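Local coordinates for mRNA-binding protein PUF3 (Saccharomyces cerevisiae, PDB 3K49), which binds 3' untranslated regions of mRNAs, mostly those encoding mitochondrial proteins, and promotes deadenylation and decay of COX17 mRNA, at residues V225-D233 against D242-T250; L170-S181 against D201-F212. All coordinates share one frame; numbering follows the deposited sequence.

Interaction 1 of 2, residues V225-D233 against D242-T250. With nucleotides of chain B.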
loop_
_atom_site.group_PDB
_atom_site.type_symbol
_atom_site.label_atom_id
_atom_site.label_comp_id
_atom_site.label_asym_id
_atom_site.label_seq_id
_atom_site.Cartn_x
_atom_site.Cartn_y
_atom_site.Cartn_z
ATOM N N VAL A 225 -1.912 -6.964 -6.422
ATOM C CA VAL A 225 -2.307 -6.291 -7.654
ATOM C C VAL A 225 -3.628 -6.866 -8.143
ATOM O O VAL A 225 -4.490 -6.147 -8.672
ATOM C CB VAL A 225 -1.253 -6.476 -8.767
ATOM C CG1 VAL A 225 -1.689 -5.754 -10.041
ATOM C CG2 VAL A 225 0.098 -5.976 -8.307
ATOM N N ILE A 226 -3.781 -8.177 -7.967
ATOM C CA ILE A 226 -5.008 -8.847 -8.365
ATOM C C ILE A 226 -6.155 -8.316 -7.508
ATOM O O ILE A 226 -7.231 -8.006 -8.010
ATOM C CB ILE A 226 -4.922 -10.403 -8.195
ATOM C CG1 ILE A 226 -3.832 -11.016 -9.088
ATOM C CG2 ILE A 226 -6.274 -11.040 -8.462
ATOM C CD1 ILE A 226 -3.941 -10.607 -10.547
ATOM N N GLN A 227 -5.919 -8.229 -6.205
ATOM C CA GLN A 227 -6.939 -7.780 -5.276
ATOM C C GLN A 227 -7.393 -6.368 -5.581
ATOM O O GLN A 227 -8.575 -6.036 -5.451
ATOM C CB GLN A 227 -6.416 -7.867 -3.854
ATOM C CG GLN A 227 -6.149 -9.287 -3.442
ATOM C CD GLN A 227 -5.750 -9.412 -1.991
ATOM O OE1 GLN A 227 -6.566 -9.203 -1.086
ATOM N NE2 GLN A 227 -4.497 -9.780 -1.759
ATOM N N TYR A 228 -6.452 -5.536 -6.003
ATOM C CA TYR A 228 -6.787 -4.161 -6.319
ATOM C C TYR A 228 -7.674 -4.114 -7.553
ATOM O O TYR A 228 -8.606 -3.327 -7.602
ATOM C CB TYR A 228 -5.536 -3.292 -6.525
ATOM C CG TYR A 228 -5.895 -1.904 -6.993
ATOM C CD1 TYR A 228 -6.358 -0.948 -6.094
ATOM C CD2 TYR A 228 -5.817 -1.565 -8.341
ATOM C CE1 TYR A 228 -6.709 0.311 -6.519
ATOM C CE2 TYR A 228 -6.167 -0.308 -8.778
ATOM C CZ TYR A 228 -6.617 0.627 -7.863
ATOM O OH TYR A 228 -6.968 1.889 -8.288
ATOM N N VAL A 229 -7.377 -4.944 -8.552
ATOM C CA VAL A 229 -8.239 -5.036 -9.731
ATOM C C VAL A 229 -9.629 -5.564 -9.385
ATOM O O VAL A 229 -10.628 -5.065 -9.896
ATOM C CB VAL A 229 -7.643 -5.945 -10.806
ATOM C CG1 VAL A 229 -8.574 -6.004 -11.998
ATOM C CG2 VAL A 229 -6.248 -5.452 -11.204
ATOM N N LEU A 230 -9.686 -6.563 -8.508
ATOM C CA LEU A 230 -10.958 -7.153 -8.080
ATOM C C LEU A 230 -11.888 -6.156 -7.396
ATOM O O LEU A 230 -13.111 -6.249 -7.516
ATOM C CB LEU A 230 -10.728 -8.334 -7.132
ATOM C CG LEU A 230 -10.241 -9.670 -7.716
ATOM C CD1 LEU A 230 -9.993 -10.665 -6.600
ATOM C CD2 LEU A 230 -11.245 -10.228 -8.683
ATOM N N GLN A 231 -11.320 -5.213 -6.657
ATOM C CA GLN A 231 -12.157 -4.339 -5.854
ATOM C C GLN A 231 -12.593 -3.089 -6.596
ATOM O O GLN A 231 -13.255 -2.228 -6.025
ATOM C CB GLN A 231 -11.448 -3.950 -4.573
ATOM C CG GLN A 231 -10.646 -2.693 -4.697
ATOM C CD GLN A 231 -10.057 -2.291 -3.372
ATOM O OE1 GLN A 231 -10.032 -3.092 -2.430
ATOM N NE2 GLN A 231 -9.583 -1.048 -3.281
ATOM N N GLN A 232 -12.227 -2.989 -7.866
ATOM C CA GLN A 232 -12.743 -1.924 -8.710
ATOM C C GLN A 232 -14.224 -2.145 -9.009
ATOM O O GLN A 232 -14.732 -3.257 -8.885
ATOM C CB GLN A 232 -11.957 -1.857 -10.011
ATOM C CG GLN A 232 -10.495 -1.568 -9.808
ATOM C CD GLN A 232 -10.268 -0.259 -9.089
ATOM O OE1 GLN A 232 -10.668 0.792 -9.574
ATOM N NE2 GLN A 232 -9.607 -0.315 -7.934
ATOM N N ASP A 233 -14.917 -1.080 -9.400
ATOM C CA ASP A 233 -16.333 -1.173 -9.736
ATOM C C ASP A 233 -16.528 -1.105 -11.246
ATOM O O ASP A 233 -15.634 -0.670 -11.974
ATOM C CB ASP A 233 -17.122 -0.062 -9.039
ATOM C CG ASP A 233 -17.212 -0.268 -7.538
ATOM O OD1 ASP A 233 -16.921 -1.390 -7.073
ATOM O OD2 ASP A 233 -17.573 0.694 -6.826
ATOM N N ASP A 242 -13.170 -6.625 -18.312
ATOM C CA ASP A 242 -12.693 -7.865 -18.910
ATOM C C ASP A 242 -11.672 -8.585 -18.023
ATOM O O ASP A 242 -11.767 -9.799 -17.827
ATOM C CB ASP A 242 -12.071 -7.594 -20.277
ATOM C CG ASP A 242 -13.096 -7.197 -21.319
ATOM O OD1 ASP A 242 -14.304 -7.401 -21.072
ATOM O OD2 ASP A 242 -12.695 -6.682 -22.384
ATOM N N ILE A 243 -10.697 -7.850 -17.489
ATOM C CA ILE A 243 -9.671 -8.464 -16.650
ATOM C C ILE A 243 -10.277 -8.986 -15.353
ATOM O O ILE A 243 -9.873 -10.031 -14.845
ATOM C CB ILE A 243 -8.540 -7.476 -16.321
ATOM C CG1 ILE A 243 -7.917 -6.933 -17.609
ATOM C CG2 ILE A 243 -7.485 -8.140 -15.447
ATOM C CD1 ILE A 243 -7.318 -8.003 -18.494
ATOM N N LYS A 244 -11.250 -8.256 -14.814
ATOM C CA LYS A 244 -11.900 -8.707 -13.590
ATOM C C LYS A 244 -12.613 -10.036 -13.815
ATOM O O LYS A 244 -12.681 -10.873 -12.918
ATOM C CB LYS A 244 -12.875 -7.669 -13.053
ATOM C CG LYS A 244 -13.435 -8.041 -11.690
ATOM C CD LYS A 244 -14.414 -6.995 -11.192
ATOM C CE LYS A 244 -15.044 -7.380 -9.861
ATOM N NZ LYS A 244 -15.709 -6.189 -9.227
ATOM N N GLN A 245 -13.132 -10.223 -15.023
ATOM C CA GLN A 245 -13.779 -11.471 -15.396
ATOM C C GLN A 245 -12.778 -12.642 -15.502
ATOM O O GLN A 245 -13.018 -13.718 -14.953
ATOM C CB GLN A 245 -14.566 -11.294 -16.702
ATOM C CG GLN A 245 -15.356 -12.534 -17.152
ATOM C CD GLN A 245 -16.463 -12.922 -16.178
ATOM O OE1 GLN A 245 -17.019 -12.073 -15.494
ATOM N NE2 GLN A 245 -16.781 -14.209 -16.115
ATOM N N GLU A 246 -11.655 -12.432 -16.194
ATOM C CA GLU A 246 -10.614 -13.469 -16.303
ATOM C C GLU A 246 -10.066 -13.873 -14.945
ATOM O O GLU A 246 -9.548 -14.972 -14.777
ATOM C CB GLU A 246 -9.452 -13.011 -17.198
ATOM C CG GLU A 246 -9.915 -12.215 -18.417
ATOM C CD GLU A 246 -8.808 -11.414 -19.082
ATOM O OE1 GLU A 246 -7.778 -12.019 -19.467
ATOM O OE2 GLU A 246 -8.983 -10.180 -19.224
ATOM N N ILE A 247 -10.148 -12.970 -13.977
ATOM C CA ILE A 247 -9.652 -13.282 -12.648
ATOM C C ILE A 247 -10.658 -14.192 -11.971
ATOM O O ILE A 247 -10.293 -15.229 -11.431
ATOM C CB ILE A 247 -9.401 -12.024 -11.807
ATOM C CG1 ILE A 247 -8.263 -11.198 -12.411
ATOM C CG2 ILE A 247 -9.062 -12.417 -10.390
ATOM C CD1 ILE A 247 -8.247 -9.736 -11.966
ATOM N N ILE A 248 -11.927 -13.801 -12.022
ATOM C CA ILE A 248 -13.009 -14.633 -11.527
ATOM C C ILE A 248 -13.004 -16.017 -12.213
ATOM O O ILE A 248 -13.051 -17.068 -11.561
ATOM C CB ILE A 248 -14.370 -13.975 -11.803
ATOM C CG1 ILE A 248 -14.470 -12.611 -11.112
ATOM C CG2 ILE A 248 -15.492 -14.884 -11.355
ATOM C CD1 ILE A 248 -14.329 -12.667 -9.597
ATOM N N GLU A 249 -12.955 -16.011 -13.538
ATOM C CA GLU A 249 -12.969 -17.262 -14.284
ATOM C C GLU A 249 -11.807 -18.123 -13.857
ATOM O O GLU A 249 -11.987 -19.315 -13.639
ATOM C CB GLU A 249 -12.955 -17.015 -15.791
ATOM C CG GLU A 249 -14.278 -16.466 -16.309
ATOM C CD GLU A 249 -14.144 -15.781 -17.666
ATOM O OE1 GLU A 249 -13.006 -15.433 -18.059
ATOM O OE2 GLU A 249 -15.186 -15.581 -18.336
ATOM N N THR A 250 -10.633 -17.517 -13.687
ATOM C CA THR A 250 -9.452 -18.280 -13.295
ATOM C C THR A 250 -9.588 -18.810 -11.886
ATOM O O THR A 250 -9.184 -19.933 -11.609
ATOM C CB THR A 250 -8.162 -17.464 -13.406
ATOM O OG1 THR A 250 -8.007 -16.985 -14.746
ATOM C CG2 THR A 250 -6.970 -18.333 -13.055
ATOM P P U B 5 0.518 -14.445 8.485
ATOM O OP1 U B 5 1.975 -14.561 8.716
ATOM O OP2 U B 5 -0.316 -13.572 9.351
ATOM O "O5'" U B 5 0.266 -13.995 6.976
ATOM C "C5'" U B 5 0.308 -12.626 6.614
ATOM C "C4'" U B 5 0.979 -12.498 5.268
ATOM O "O4'" U B 5 0.081 -12.964 4.239
ATOM C "C3'" U B 5 1.331 -11.096 4.818
ATOM O "O3'" U B 5 2.548 -10.691 5.445
ATOM C "C2'" U B 5 1.519 -11.323 3.326
ATOM O "O2'" U B 5 2.771 -11.912 3.060
ATOM C "C1'" U B 5 0.408 -12.337 3.019
ATOM N N1 U B 5 -0.826 -11.754 2.450
ATOM C C2 U B 5 -0.928 -11.676 1.084
ATOM O O2 U B 5 -0.050 -12.063 0.334
ATOM N N3 U B 5 -2.098 -11.123 0.617
ATOM C C4 U B 5 -3.138 -10.641 1.365
ATOM O O4 U B 5 -4.098 -10.127 0.801
ATOM C C5 U B 5 -2.960 -10.757 2.780
ATOM C C6 U B 5 -1.838 -11.300 3.263
#
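Lys244 reaches the end of helix 222-230 because its CG stands anti to the backbone N (chi1 -173°) and the rest of the chain is extended. NZ gives a hydrogen bond to Gln232 O at 3.1 Å. The C=O to donor angle is 166°, so the amine sits almost straight beyond the carbonyl oxygen. A weak bond runs from NZ to Leu230 O, and Tyr274 O of helix 264-274 is a third partner. Three backbone carbonyls thus take up the ammonium group, those of Leu230 and Gln232 lying where helix 222-230 gives way to loop. A methionine in place of Lys244 would probably leave all three carbonyls without this shared donor and the loop less firmly held.

Beyond this polar end, along helix 238-252, the contact is aliphatic. Ile247 points at helix 222-230 and splits its branches. Its CG2 lies 3.5 Å from Leu230 CD2 and 3.7 Å from Ile226 CG2. Its other branch ends in CD1, which meets Val229 CG1 at 3.7 Å. Ile226 and Ile247 run past each other in opposite directions. Ile248 CD1 also touches Leu230 CD2.

Gln227 leaves its backbone on the side away from helix 238-252, and its amide meets the RNA. Its NE2 donates to O4 of U5 of chain B at 2.6 Å in a nearly straight bond. The same nitrogen is bonded to Asn223 O.

The axes of the helical segments come within 9.8 Å at 118°. One helix carries the base-reading glutamine and the next packs behind it, the arrangement typical of the helical repeats of a Pumilio homology domain.

Interaction 2 of 2, residues L170-S181 against D201-F212; sequences LSSLTGHIYHLS and DQESILNELKDF
Glu208 and Ile177 cross at about a right angle where Pumilio repeat 5 meets the start of repeat 6. The two segments belong to the stacked helical repeats of the Pumilio homology domain. Glu208 keeps its chain extended beyond CG, and its carboxylate comes to the turn between helix 167-173 and helix 177-181. OE1 takes the Gly175 N-H through its syn lone pair at 2.8 Å, with an N-H...O angle of 159°. OE2 accepts a weak bond from Ile177 N. One carboxylate thus spans backbone N-H groups at the start of helix 177-181. That helix end would probably favour its negative charge. Gly175 has a positive phi (98°), at which a side chain would press on the carbonyl before it.

Ile177 CD1 lies against the carboxylate carbon, 3.5 Å from Glu208 CD. The CG2 branch, anti to the backbone N, turns instead to Leu209 and meets its CD2 at 3.6 Å, again nearly perpendicular. The same Leu209 methyl touches Ser181 OG, which is itself hydrogen-bonded to Ile177 O. Leu216 of helix 213-218 also packs on Leu209 and Ser181.

At one end of the contact Leu170 crosses Ile205 at a slant, CD1 to CG1 3.8 Å. Its CD2 rests between Asp201 and Ser204. At the other end the rings of Tyr178 and Phe212 are oblique, their planes at 46° and centroids 5.2 Å apart. Between these ends a water accepts from Tyr178 N at 2.7 Å and donates to Glu208 OE2 at 2.9 Å.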
loop_
_atom_site.group_PDB
_atom_site.type_symbol
_atom_site.label_atom_id
_atom_site.label_comp_id
_atom_site.label_asym_id
_atom_site.label_seq_id
_atom_site.Cartn_x
_atom_site.Cartn_y
_atom_site.Cartn_z
ATOM N N LEU A 170 5.350 5.525 -17.172
ATOM C CA LEU A 170 4.893 4.316 -17.854
ATOM C C LEU A 170 5.750 3.971 -19.070
ATOM O O LEU A 170 6.069 2.805 -19.302
ATOM C CB LEU A 170 3.423 4.428 -18.263
ATOM C CG LEU A 170 2.781 3.058 -18.422
ATOM C CD1 LEU A 170 2.910 2.304 -17.118
ATOM C CD2 LEU A 170 1.340 3.184 -18.824
ATOM N N SER A 171 6.135 4.988 -19.835
ATOM C CA SER A 171 6.930 4.763 -21.031
ATOM C C SER A 171 8.241 4.077 -20.680
ATOM O O SER A 171 8.839 3.416 -21.523
ATOM C CB SER A 171 7.189 6.078 -21.763
ATOM O OG SER A 171 8.303 6.762 -21.216
ATOM N N SER A 172 8.683 4.227 -19.436
ATOM C CA SER A 172 9.919 3.583 -18.981
ATOM C C SER A 172 9.647 2.175 -18.472
ATOM O O SER A 172 10.568 1.389 -18.286
ATOM C CB SER A 172 10.599 4.396 -17.865
ATOM O OG SER A 172 10.995 5.682 -18.313
ATOM N N LEU A 173 8.378 1.863 -18.233
ATOM C CA LEU A 173 8.026 0.586 -17.625
ATOM C C LEU A 173 7.635 -0.497 -18.631
ATOM O O LEU A 173 7.714 -1.689 -18.320
ATOM C CB LEU A 173 6.898 0.779 -16.611
ATOM C CG LEU A 173 7.316 1.001 -15.160
ATOM C CD1 LEU A 173 8.266 2.146 -15.083
ATOM C CD2 LEU A 173 6.092 1.255 -14.289
ATOM N N THR A 174 7.207 -0.102 -19.827
ATOM C CA THR A 174 6.669 -1.079 -20.769
ATOM C C THR A 174 7.704 -2.164 -21.026
ATOM O O THR A 174 8.868 -1.872 -21.291
ATOM C CB THR A 174 6.201 -0.447 -22.090
ATOM O OG1 THR A 174 7.339 0.014 -22.832
ATOM C CG2 THR A 174 5.228 0.711 -21.807
ATOM N N GLY A 175 7.271 -3.417 -20.914
ATOM C CA GLY A 175 8.180 -4.543 -20.962
ATOM C C GLY A 175 8.553 -5.046 -19.577
ATOM O O GLY A 175 8.954 -6.202 -19.400
ATOM N N HIS A 176 8.408 -4.184 -18.578
ATOM C CA HIS A 176 8.833 -4.549 -17.231
ATOM C C HIS A 176 7.680 -4.745 -16.266
ATOM O O HIS A 176 7.890 -5.134 -15.120
ATOM C CB HIS A 176 9.813 -3.517 -16.689
ATOM C CG HIS A 176 10.940 -3.208 -17.624
ATOM N ND1 HIS A 176 12.145 -3.879 -17.592
ATOM C CD2 HIS A 176 11.051 -2.295 -18.621
ATOM C CE1 HIS A 176 12.943 -3.394 -18.521
ATOM N NE2 HIS A 176 12.304 -2.425 -19.158
ATOM N N ILE A 177 6.460 -4.519 -16.745
ATOM C CA ILE A 177 5.289 -4.462 -15.872
ATOM C C ILE A 177 4.994 -5.746 -15.109
ATOM O O ILE A 177 4.643 -5.689 -13.935
ATOM C CB ILE A 177 4.039 -3.988 -16.634
ATOM C CG1 ILE A 177 4.228 -2.539 -17.086
ATOM C CG2 ILE A 177 2.789 -4.109 -15.764
ATOM C CD1 ILE A 177 3.213 -2.090 -18.120
ATOM N N TYR A 178 5.127 -6.905 -15.750
ATOM C CA TYR A 178 4.933 -8.150 -15.008
ATOM C C TYR A 178 6.003 -8.323 -13.931
ATOM O O TYR A 178 5.702 -8.597 -12.763
ATOM C CB TYR A 178 4.902 -9.391 -15.904
ATOM C CG TYR A 178 4.950 -10.645 -15.062
ATOM C CD1 TYR A 178 3.806 -11.125 -14.439
ATOM C CD2 TYR A 178 6.153 -11.315 -14.839
ATOM C CE1 TYR A 178 3.845 -12.253 -13.641
ATOM C CE2 TYR A 178 6.204 -12.457 -14.049
ATOM C CZ TYR A 178 5.045 -12.925 -13.454
ATOM O OH TYR A 178 5.090 -14.060 -12.663
ATOM N N HIS A 179 7.258 -8.163 -14.328
ATOM C CA HIS A 179 8.351 -8.215 -13.372
ATOM C C HIS A 179 8.047 -7.334 -12.161
ATOM O O HIS A 179 8.100 -7.804 -11.020
ATOM C CB HIS A 179 9.655 -7.777 -14.032
ATOM C CG HIS A 179 10.830 -7.771 -13.102
ATOM N ND1 HIS A 179 11.350 -6.611 -12.564
ATOM C CD2 HIS A 179 11.589 -8.783 -12.614
ATOM C CE1 HIS A 179 12.377 -6.909 -11.787
ATOM N NE2 HIS A 179 12.542 -8.220 -11.801
ATOM N N LEU A 180 7.707 -6.065 -12.411
ATOM C CA LEU A 180 7.463 -5.107 -11.325
ATOM C C LEU A 180 6.301 -5.521 -10.428
ATOM O O LEU A 180 6.307 -5.242 -9.223
ATOM C CB LEU A 180 7.199 -3.693 -11.867
ATOM C CG LEU A 180 8.347 -2.930 -12.523
ATOM C CD1 LEU A 180 7.831 -1.628 -13.152
ATOM C CD2 LEU A 180 9.441 -2.658 -11.490
ATOM N N SER A 181 5.311 -6.184 -11.025
ATOM C CA SER A 181 4.088 -6.568 -10.315
ATOM C C SER A 181 4.316 -7.710 -9.341
ATOM O O SER A 181 3.444 -8.001 -8.522
ATOM C CB SER A 181 2.992 -6.951 -11.305
ATOM O OG SER A 181 2.686 -5.855 -12.141
ATOM N N ASP A 201 -3.515 4.382 -19.902
ATOM C CA ASP A 201 -2.435 3.877 -19.059
ATOM C C ASP A 201 -2.830 2.538 -18.455
ATOM O O ASP A 201 -2.043 1.596 -18.463
ATOM C CB ASP A 201 -2.118 4.858 -17.937
ATOM C CG ASP A 201 -1.550 6.172 -18.447
ATOM O OD1 ASP A 201 -0.817 6.134 -19.464
ATOM O OD2 ASP A 201 -1.834 7.233 -17.825
ATOM N N GLN A 202 -4.051 2.461 -17.930
ATOM C CA GLN A 202 -4.554 1.227 -17.328
ATOM C C GLN A 202 -4.592 0.094 -18.344
ATOM O O GLN A 202 -4.316 -1.051 -18.010
ATOM C CB GLN A 202 -5.938 1.440 -16.715
ATOM C CG GLN A 202 -5.986 2.551 -15.686
ATOM C CD GLN A 202 -7.360 2.738 -15.084
ATOM O OE1 GLN A 202 -8.153 1.804 -15.013
ATOM N NE2 GLN A 202 -7.643 3.946 -14.639
ATOM N N GLU A 203 -4.932 0.423 -19.586
ATOM C CA GLU A 203 -4.993 -0.565 -20.654
ATOM C C GLU A 203 -3.589 -1.093 -20.913
ATOM O O GLU A 203 -3.371 -2.302 -20.963
ATOM C CB GLU A 203 -5.621 0.043 -21.911
ATOM C CG GLU A 203 -5.792 -0.935 -23.058
ATOM C CD GLU A 203 -6.420 -0.298 -24.280
ATOM O OE1 GLU A 203 -6.725 0.912 -24.230
ATOM O OE2 GLU A 203 -6.609 -1.008 -25.291
ATOM N N SER A 204 -2.635 -0.178 -21.044
ATOM C CA SER A 204 -1.236 -0.531 -21.289
ATOM C C SER A 204 -0.663 -1.442 -20.206
ATOM O O SER A 204 0.188 -2.293 -20.472
ATOM C CB SER A 204 -0.390 0.731 -21.414
ATOM O OG SER A 204 0.991 0.424 -21.316
ATOM N N ILE A 205 -1.138 -1.266 -18.982
ATOM C CA ILE A 205 -0.645 -2.049 -17.857
ATOM C C ILE A 205 -1.310 -3.421 -17.769
ATOM O O ILE A 205 -0.660 -4.420 -17.477
ATOM C CB ILE A 205 -0.907 -1.310 -16.524
ATOM C CG1 ILE A 205 0.088 -0.159 -16.330
ATOM C CG2 ILE A 205 -0.877 -2.286 -15.346
ATOM C CD1 ILE A 205 -0.176 0.638 -15.113
ATOM N N LEU A 206 -2.623 -3.445 -17.979
ATOM C CA LEU A 206 -3.413 -4.661 -17.835
ATOM C C LEU A 206 -3.152 -5.637 -18.990
ATOM O O LEU A 206 -3.362 -6.845 -18.861
ATOM C CB LEU A 206 -4.897 -4.315 -17.745
ATOM C CG LEU A 206 -5.279 -3.559 -16.473
ATOM C CD1 LEU A 206 -6.742 -3.120 -16.523
ATOM C CD2 LEU A 206 -4.992 -4.397 -15.245
ATOM N N ASN A 207 -2.695 -5.097 -20.116
ATOM C CA ASN A 207 -2.290 -5.904 -21.258
ATOM C C ASN A 207 -1.035 -6.740 -20.996
ATOM O O ASN A 207 -0.904 -7.840 -21.509
ATOM C CB ASN A 207 -2.077 -5.011 -22.483
ATOM C CG ASN A 207 -3.389 -4.647 -23.183
ATOM O OD1 ASN A 207 -4.467 -5.112 -22.797
ATOM N ND2 ASN A 207 -3.296 -3.814 -24.217
ATOM N N GLU A 208 -0.110 -6.215 -20.206
ATOM C CA GLU A 208 1.104 -6.952 -19.877
ATOM C C GLU A 208 0.867 -7.951 -18.742
ATOM O O GLU A 208 1.754 -8.734 -18.398
ATOM C CB GLU A 208 2.249 -5.999 -19.512
ATOM C CG GLU A 208 2.693 -5.096 -20.653
ATOM C CD GLU A 208 4.103 -4.559 -20.455
ATOM O OE1 GLU A 208 4.511 -3.623 -21.186
ATOM O OE2 GLU A 208 4.810 -5.080 -19.566
ATOM N N LEU A 209 -0.327 -7.928 -18.162
ATOM C CA LEU A 209 -0.622 -8.814 -17.042
ATOM C C LEU A 209 -1.648 -9.891 -17.425
ATOM O O LEU A 209 -1.720 -10.945 -16.794
ATOM C CB LEU A 209 -1.159 -8.000 -15.855
ATOM C CG LEU A 209 -0.355 -6.813 -15.313
ATOM C CD1 LEU A 209 -0.982 -6.313 -14.036
ATOM C CD2 LEU A 209 1.087 -7.218 -15.061
ATOM N N LYS A 210 -2.458 -9.617 -18.444
ATOM C CA LYS A 210 -3.605 -10.461 -18.725
ATOM C C LYS A 210 -3.264 -11.858 -19.259
ATOM O O LYS A 210 -4.158 -12.663 -19.491
ATOM C CB LYS A 210 -4.584 -9.744 -19.655
ATOM C CG LYS A 210 -4.069 -9.465 -21.060
ATOM C CD LYS A 210 -5.240 -9.036 -21.972
ATOM C CE LYS A 210 -4.772 -8.670 -23.368
ATOM N NZ LYS A 210 -5.753 -7.833 -24.088
ATOM N N ASP A 211 -1.979 -12.150 -19.441
ATOM C CA ASP A 211 -1.552 -13.486 -19.852
ATOM C C ASP A 211 -0.947 -14.252 -18.682
ATOM O O ASP A 211 -0.514 -15.385 -18.836
ATOM C CB ASP A 211 -0.540 -13.426 -21.010
ATOM C CG ASP A 211 -1.162 -12.966 -22.327
ATOM O OD1 ASP A 211 -0.396 -12.570 -23.234
ATOM O OD2 ASP A 211 -2.406 -13.002 -22.464
ATOM N N PHE A 212 -0.953 -13.648 -17.502
ATOM C CA PHE A 212 -0.222 -14.204 -16.369
ATOM C C PHE A 212 -0.974 -14.220 -15.046
ATOM O O PHE A 212 -0.352 -14.362 -13.996
ATOM C CB PHE A 212 1.093 -13.448 -16.204
ATOM C CG PHE A 212 1.938 -13.473 -17.442
ATOM C CD1 PHE A 212 2.496 -14.671 -17.895
ATOM C CD2 PHE A 212 2.149 -12.318 -18.175
ATOM C CE1 PHE A 212 3.267 -14.713 -19.053
ATOM C CE2 PHE A 212 2.923 -12.347 -19.333
ATOM C CZ PHE A 212 3.484 -13.549 -19.773
HETATM O O HOH W 1 5.768 -7.550 -18.285
#

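How the interactions relate
Interaction 1 joins helix 222-230 to helix 238-252. Interaction 2 joins helices 167-173 and 177-181 to helix 199-207 and the loop after it. They share no helix, and their centres are about 15 Å apart. Interaction 1 is mostly buried; interaction 2 is only partly buried and includes exposed residues. Charged side chains meet backbone groups in both, but with opposite sense: a lysine collects carbonyls in interaction 1, a glutamate N-H groups at a helix start in interaction 2. The contacts also touch directly. Ile243 CG1 lies 4.0 Å from Leu206 CB. Interaction 1 includes a base contact; interaction 2 stays about 8 Å from the RNA at the nearest atom.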